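Local structure of tRNA-splicing endonuclease (Sulfolobus tokodaii, 2CV8) at the interface of chains A and B. The protein cleaves precursor tRNA at both splice sites to release the intron, leaving 2',3'-cyclic phosphate and 5'-hydroxyl ends. Residues are numbered along the deposited sequence; one frame, centred on the assembly and turned at random. Chains: chain A/B, tRNA-splicing endonuclease.

Contact 1 and contact 2 lie on one two-fold symmetric interface, with their C-alpha centres about 21 Å apart. Strand 170-178 of each chain serves both. The two copies of this strand pair antiparallel, so A:Trp177 bridges to B:Ile173 in contact 1 and A:Tyr172 to B:Leu178 in contact 2. Contact 1 adds the loop residues A:Leu145 and A:Ser151, which pack against B:Arg171. Contact 2 docks the C-terminus of chain B on chain A. Each contact recurs with the chains exchanged. The pairing probably forms one dimer unit of the tetramer, a dimer of dimers.

Contact 1: the interface of chains A and B. Residues chain A 145, 151, 177; chain B 171-173.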
ATOM      1  N   LEU A 145      -2.406   8.030   0.502  1.00 76.47           N
ATOM      2  CA  LEU A 145      -3.239   8.461   1.617  1.00 76.64           C
ATOM      3  C   LEU A 145      -3.605   9.916   1.366  1.00 76.68           C
ATOM      4  O   LEU A 145      -4.600  10.422   1.887  1.00 59.60           O
ATOM      5  CB  LEU A 145      -2.493   8.301   2.952  1.00 69.52           C
ATOM      6  CG  LEU A 145      -1.258   9.150   3.280  1.00 73.43           C
ATOM      7  CD1 LEU A 145      -1.673  10.562   3.662  1.00 70.49           C
ATOM      8  CD2 LEU A 145      -0.507   8.517   4.437  1.00 67.51           C
ATOM      9  N   SER A 151      -8.097   9.745   4.508  1.00 76.57           N
ATOM     10  CA  SER A 151      -7.836  10.930   5.332  1.00 73.05           C
ATOM     11  C   SER A 151      -8.665  12.129   4.874  1.00 61.42           C
ATOM     12  O   SER A 151      -9.860  11.999   4.599  1.00 56.82           O
ATOM     13  CB  SER A 151      -6.342  11.294   5.304  1.00 64.26           C
ATOM     14  OG  SER A 151      -5.924  11.712   4.015  1.00 63.33           O
ATOM     15  N   TRP A 177      -6.580   3.874   5.609  1.00 41.32           N
ATOM     16  CA  TRP A 177      -5.796   4.723   6.486  1.00 49.67           C
ATOM     17  C   TRP A 177      -6.040   4.126   7.885  1.00 53.12           C
ATOM     18  O   TRP A 177      -7.157   4.156   8.403  1.00 37.33           O
ATOM     19  CB  TRP A 177      -6.315   6.160   6.407  1.00 75.54           C
ATOM     20  CG  TRP A 177      -5.518   7.167   7.190  1.00 84.57           C
ATOM     21  CD1 TRP A 177      -4.267   7.630   6.903  1.00 91.31           C
ATOM     22  CD2 TRP A 177      -5.928   7.841   8.388  1.00 88.25           C
ATOM     23  NE1 TRP A 177      -3.871   8.551   7.846  1.00 87.06           N
ATOM     24  CE2 TRP A 177      -4.871   8.698   8.768  1.00 83.49           C
ATOM     25  CE3 TRP A 177      -7.088   7.802   9.178  1.00 92.59           C
ATOM     26  CZ2 TRP A 177      -4.936   9.510   9.902  1.00 85.99           C
ATOM     27  CZ3 TRP A 177      -7.154   8.608  10.305  1.00 90.00           C
ATOM     28  CH2 TRP A 177      -6.082   9.452  10.656  1.00 95.99           C
TER
ATOM     29  N   ARG B 171       1.413   7.930   9.902  1.00 49.47           N
ATOM     30  CA  ARG B 171       0.149   7.509   9.313  1.00 40.27           C
ATOM     31  C   ARG B 171       0.296   6.046   8.927  1.00 39.90           C
ATOM     32  O   ARG B 171       1.194   5.674   8.166  1.00 45.25           O
ATOM     33  CB  ARG B 171      -0.182   8.346   8.072  1.00 73.52           C
ATOM     34  CG  ARG B 171      -0.676   9.762   8.352  1.00 87.50           C
ATOM     35  CD  ARG B 171      -0.815  10.550   7.053  1.00 94.87           C
ATOM     36  NE  ARG B 171      -1.377  11.886   7.245  1.00111.47           N
ATOM     37  CZ  ARG B 171      -2.648  12.135   7.551  1.00124.46           C
ATOM     38  NH1 ARG B 171      -3.511  11.139   7.703  1.00128.31           N
ATOM     39  NH2 ARG B 171      -3.060  13.388   7.698  1.00127.38           N
ATOM     40  N   TYR B 172      -0.570   5.209   9.475  1.00 36.07           N
ATOM     41  CA  TYR B 172      -0.523   3.791   9.162  1.00 39.60           C
ATOM     42  C   TYR B 172      -1.585   3.440   8.136  1.00 39.31           C
ATOM     43  O   TYR B 172      -2.745   3.787   8.309  1.00 41.75           O
ATOM     44  CB  TYR B 172      -0.723   2.955  10.426  1.00 26.82           C
ATOM     45  CG  TYR B 172       0.474   2.989  11.348  1.00 29.78           C
ATOM     46  CD1 TYR B 172       0.466   3.768  12.504  1.00 21.99           C
ATOM     47  CD2 TYR B 172       1.627   2.265  11.054  1.00 29.87           C
ATOM     48  CE1 TYR B 172       1.578   3.820  13.342  1.00 23.91           C
ATOM     49  CE2 TYR B 172       2.743   2.319  11.877  1.00 24.95           C
ATOM     50  CZ  TYR B 172       2.716   3.099  13.018  1.00 30.21           C
ATOM     51  OH  TYR B 172       3.836   3.193  13.816  1.00 18.85           O
ATOM     52  N   ILE B 173      -1.182   2.782   7.055  1.00 32.48           N
ATOM     53  CA  ILE B 173      -2.127   2.401   6.027  1.00 36.63           C
ATOM     54  C   ILE B 173      -1.862   0.950   5.685  1.00 41.57           C
ATOM     55  O   ILE B 173      -0.748   0.566   5.332  1.00 51.93           O
ATOM     56  CB  ILE B 173      -2.019   3.315   4.756  1.00 40.92           C
ATOM     57  CG1 ILE B 173      -0.985   2.774   3.770  1.00 56.62           C
ATOM     58  CG2 ILE B 173      -1.610   4.734   5.163  1.00 25.34           C
ATOM     59  CD1 ILE B 173      -1.071   3.416   2.388  1.00 70.72           C
TER
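B:Arg171 runs along a corner formed by A:Leu145 and A:Trp177. Its alkyl chain packs on A:Leu145. Both methyl groups of A:Leu145 meet the same methylene: CD2 lies 3.3 Å from B:Arg171 CD, and CD1 lies 3.5 Å from that CD. The two side chains cross at about a right angle. CG of B:Arg171 sits at the edge of the indole, in its plane, 3.5 Å from A:Trp177 NE1. The chain is extended from CG to NE, and the turn about CD-NE (chi4 -72°) then swings the guanidinium out of line with it. The guanidinium presents its edge to A:Trp177 NE1, with the two planes 49° apart. B:Arg171 NH1 is modelled 2.6 Å from A:Trp177 NE1, raised out of the indole plane and off the line of its N-H. Both nitrogens are donors, so this is not a hydrogen bond, and the spacing is doubtful at this resolution. A:Ser151 adds a looser contact, its CB lying 3.7 Å from B:Arg171 NH1. A:Leu145 CD2 also touches B:Ile173 CG2, at 4.0 Å.

Further out, A:Ser151 OG donates a hydrogen bond of 2.8 Å to A:Leu145 O. The donor is tilted 27° from the carbonyl plane. This bond ties together the two loop residues that meet B:Arg171. A:Trp177 is placed by its strand, which pairs antiparallel with the strand of B:Arg171.

The centre of the patch is about 7 Å from A:Lys156, a predicted active-site residue. The patch joins the strand pairing to a loop of the partner, and so probably helps hold the catalytic regions of the two chains together in a dimer unit of the tetramer.

Contact 2: the interface of chains A and B. Residues chain A 97, 100, 102, 159, 172; chain B 178, 180.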
ATOM      1  N   LEU A  97     -13.553  -4.802 -14.545  1.00 22.58           N
ATOM      2  CA  LEU A  97     -14.525  -4.651 -13.485  1.00 17.96           C
ATOM      3  C   LEU A  97     -15.939  -4.831 -14.009  1.00 22.69           C
ATOM      4  O   LEU A  97     -16.802  -5.452 -13.367  1.00  8.85           O
ATOM      5  CB  LEU A  97     -14.378  -3.282 -12.840  1.00 16.76           C
ATOM      6  CG  LEU A  97     -13.171  -3.145 -11.925  1.00 23.08           C
ATOM      7  CD1 LEU A  97     -13.241  -1.818 -11.180  1.00 18.99           C
ATOM      8  CD2 LEU A  97     -13.157  -4.313 -10.955  1.00  7.30           C
ATOM      9  N   LYS A 100     -16.724  -8.324 -14.688  1.00 44.77           N
ATOM     10  CA  LYS A 100     -16.908  -9.069 -13.447  1.00 36.27           C
ATOM     11  C   LYS A 100     -18.261  -8.794 -12.828  1.00 31.23           C
ATOM     12  O   LYS A 100     -18.575  -9.299 -11.751  1.00 30.09           O
ATOM     13  CB  LYS A 100     -15.794  -8.747 -12.446  1.00 31.49           C
ATOM     14  CG  LYS A 100     -14.500  -9.483 -12.747  1.00 16.46           C
ATOM     15  CD  LYS A 100     -13.393  -9.126 -11.766  1.00 33.30           C
ATOM     16  CE  LYS A 100     -12.074  -9.742 -12.213  1.00 34.78           C
ATOM     17  NZ  LYS A 100     -10.911  -9.269 -11.409  1.00 42.91           N
ATOM     18  N   TYR A 102     -19.565  -5.691 -11.891  1.00 35.70           N
ATOM     19  CA  TYR A 102     -19.745  -4.483 -11.104  1.00 39.25           C
ATOM     20  C   TYR A 102     -20.340  -3.409 -12.013  1.00 36.39           C
ATOM     21  O   TYR A 102     -20.243  -3.499 -13.235  1.00 39.41           O
ATOM     22  CB  TYR A 102     -18.407  -3.966 -10.559  1.00 23.94           C
ATOM     23  CG  TYR A 102     -17.669  -4.888  -9.618  1.00 15.19           C
ATOM     24  CD1 TYR A 102     -16.934  -5.963 -10.099  1.00 19.93           C
ATOM     25  CD2 TYR A 102     -17.666  -4.654  -8.243  1.00 14.24           C
ATOM     26  CE1 TYR A 102     -16.200  -6.786  -9.231  1.00 23.05           C
ATOM     27  CE2 TYR A 102     -16.940  -5.468  -7.372  1.00 16.21           C
ATOM     28  CZ  TYR A 102     -16.207  -6.531  -7.868  1.00 22.49           C
ATOM     29  OH  TYR A 102     -15.475  -7.330  -7.007  1.00 32.92           O
ATOM     30  N   ILE A 159      -9.107   1.756  -3.796  1.00 48.26           N
ATOM     31  CA  ILE A 159      -8.542   0.567  -4.450  1.00 40.76           C
ATOM     32  C   ILE A 159      -7.643   0.931  -5.637  1.00 38.53           C
ATOM     33  O   ILE A 159      -8.024   1.712  -6.518  1.00 28.16           O
ATOM     34  CB  ILE A 159      -9.641  -0.422  -4.950  1.00 44.67           C
ATOM     35  CG1 ILE A 159     -10.411  -0.998  -3.763  1.00 36.88           C
ATOM     36  CG2 ILE A 159      -9.002  -1.570  -5.736  1.00 36.08           C
ATOM     37  CD1 ILE A 159     -11.439  -2.045  -4.150  1.00 41.17           C
ATOM     38  N   TYR A 172      -5.431  -5.972  -8.204  1.00 30.63           N
ATOM     39  CA  TYR A 172      -6.134  -4.985  -7.412  1.00 31.15           C
ATOM     40  C   TYR A 172      -5.658  -5.039  -5.977  1.00 31.07           C
ATOM     41  O   TYR A 172      -5.639  -6.101  -5.356  1.00 48.02           O
ATOM     42  CB  TYR A 172      -7.655  -5.223  -7.484  1.00 18.81           C
ATOM     43  CG  TYR A 172      -8.261  -4.858  -8.822  1.00 25.25           C
ATOM     44  CD1 TYR A 172      -8.603  -5.836  -9.744  1.00 10.71           C
ATOM     45  CD2 TYR A 172      -8.468  -3.522  -9.172  1.00 26.93           C
ATOM     46  CE1 TYR A 172      -9.137  -5.502 -10.981  1.00 19.80           C
ATOM     47  CE2 TYR A 172      -9.000  -3.176 -10.412  1.00 33.74           C
ATOM     48  CZ  TYR A 172      -9.331  -4.173 -11.313  1.00 26.93           C
ATOM     49  OH  TYR A 172      -9.836  -3.844 -12.551  1.00 36.19           O
TER
ATOM     50  N   LEU B 178      -6.329  -7.981  -3.274  1.00 32.32           N
ATOM     51  CA  LEU B 178      -7.723  -8.333  -3.542  1.00 40.13           C
ATOM     52  C   LEU B 178      -7.926  -9.272  -4.718  1.00 42.50           C
ATOM     53  O   LEU B 178      -7.087  -9.363  -5.608  1.00 33.88           O
ATOM     54  CB  LEU B 178      -8.558  -7.072  -3.788  1.00 40.37           C
ATOM     55  CG  LEU B 178      -8.997  -6.212  -2.599  1.00 36.30           C
ATOM     56  CD1 LEU B 178      -9.701  -4.966  -3.102  1.00 35.55           C
ATOM     57  CD2 LEU B 178      -9.918  -7.021  -1.701  1.00 45.06           C
HETATM   58  N   MSE B 180     -10.834  -9.284  -6.955  1.00 46.72           N
HETATM   59  CA  MSE B 180     -12.072  -8.740  -7.510  1.00 49.11           C
HETATM   60  C   MSE B 180     -12.909  -9.764  -8.274  1.00 50.64           C
HETATM   61  O   MSE B 180     -14.082  -9.956  -7.892  1.00 45.27           O
HETATM   62  OXT MSE B 180     -12.387 -10.349  -9.247  1.00 72.57           O
HETATM   63  CB  MSE B 180     -11.761  -7.565  -8.437  1.00 63.63           C
HETATM   64  CG  MSE B 180     -11.099  -6.401  -7.750  1.00 56.59           C
HETATM   65 SE   MSE B 180     -12.198  -5.509  -6.471  1.00 68.36          SE
HETATM   66  CE  MSE B 180     -12.715  -3.959  -7.471  1.00 63.17           C
TER
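B:Met180, a selenomethionine, reaches into chain A beside A:Tyr172 and A:Lys100. Its CB lies 3.8 Å from A:Tyr172 CD1 and near the amine of A:Lys100. CG packs against the same tyrosine, 3.4 Å from A:Tyr172 CG. The chain then bends at chi2 (-66°) and again at chi3 (-102°). SE passes 3.8 Å from A:Tyr102 OH. The tip, CE, meets A:Leu97 CD2 at 3.5 Å. It also faces A:Ile159 CD1 tip to tip, at 4.0 Å.

The terminal carboxylate is held through both of its oxygens. A:Lys100 is extended beyond CG, which carries its amine NZ to a hydrogen bond of 2.8 Å with B:Met180 OXT. The opposite charges would probably strengthen this bond. An alanine in place of A:Lys100 would probably leave this carboxylate oxygen without its charged mate and the C-terminus freer to move. The phenol OH of A:Tyr102 donates to B:Met180 O from above the carboxylate plane.

Nearby, A:Ile159 CD1 packs on B:Leu178 CD1, and these side chains cross at about a right angle. The two chains' strands 170-178 pair antiparallel beside them. There B:Leu178 N donates to A:Tyr172 O at 2.9 Å, with an angle of 149° at the hydrogen.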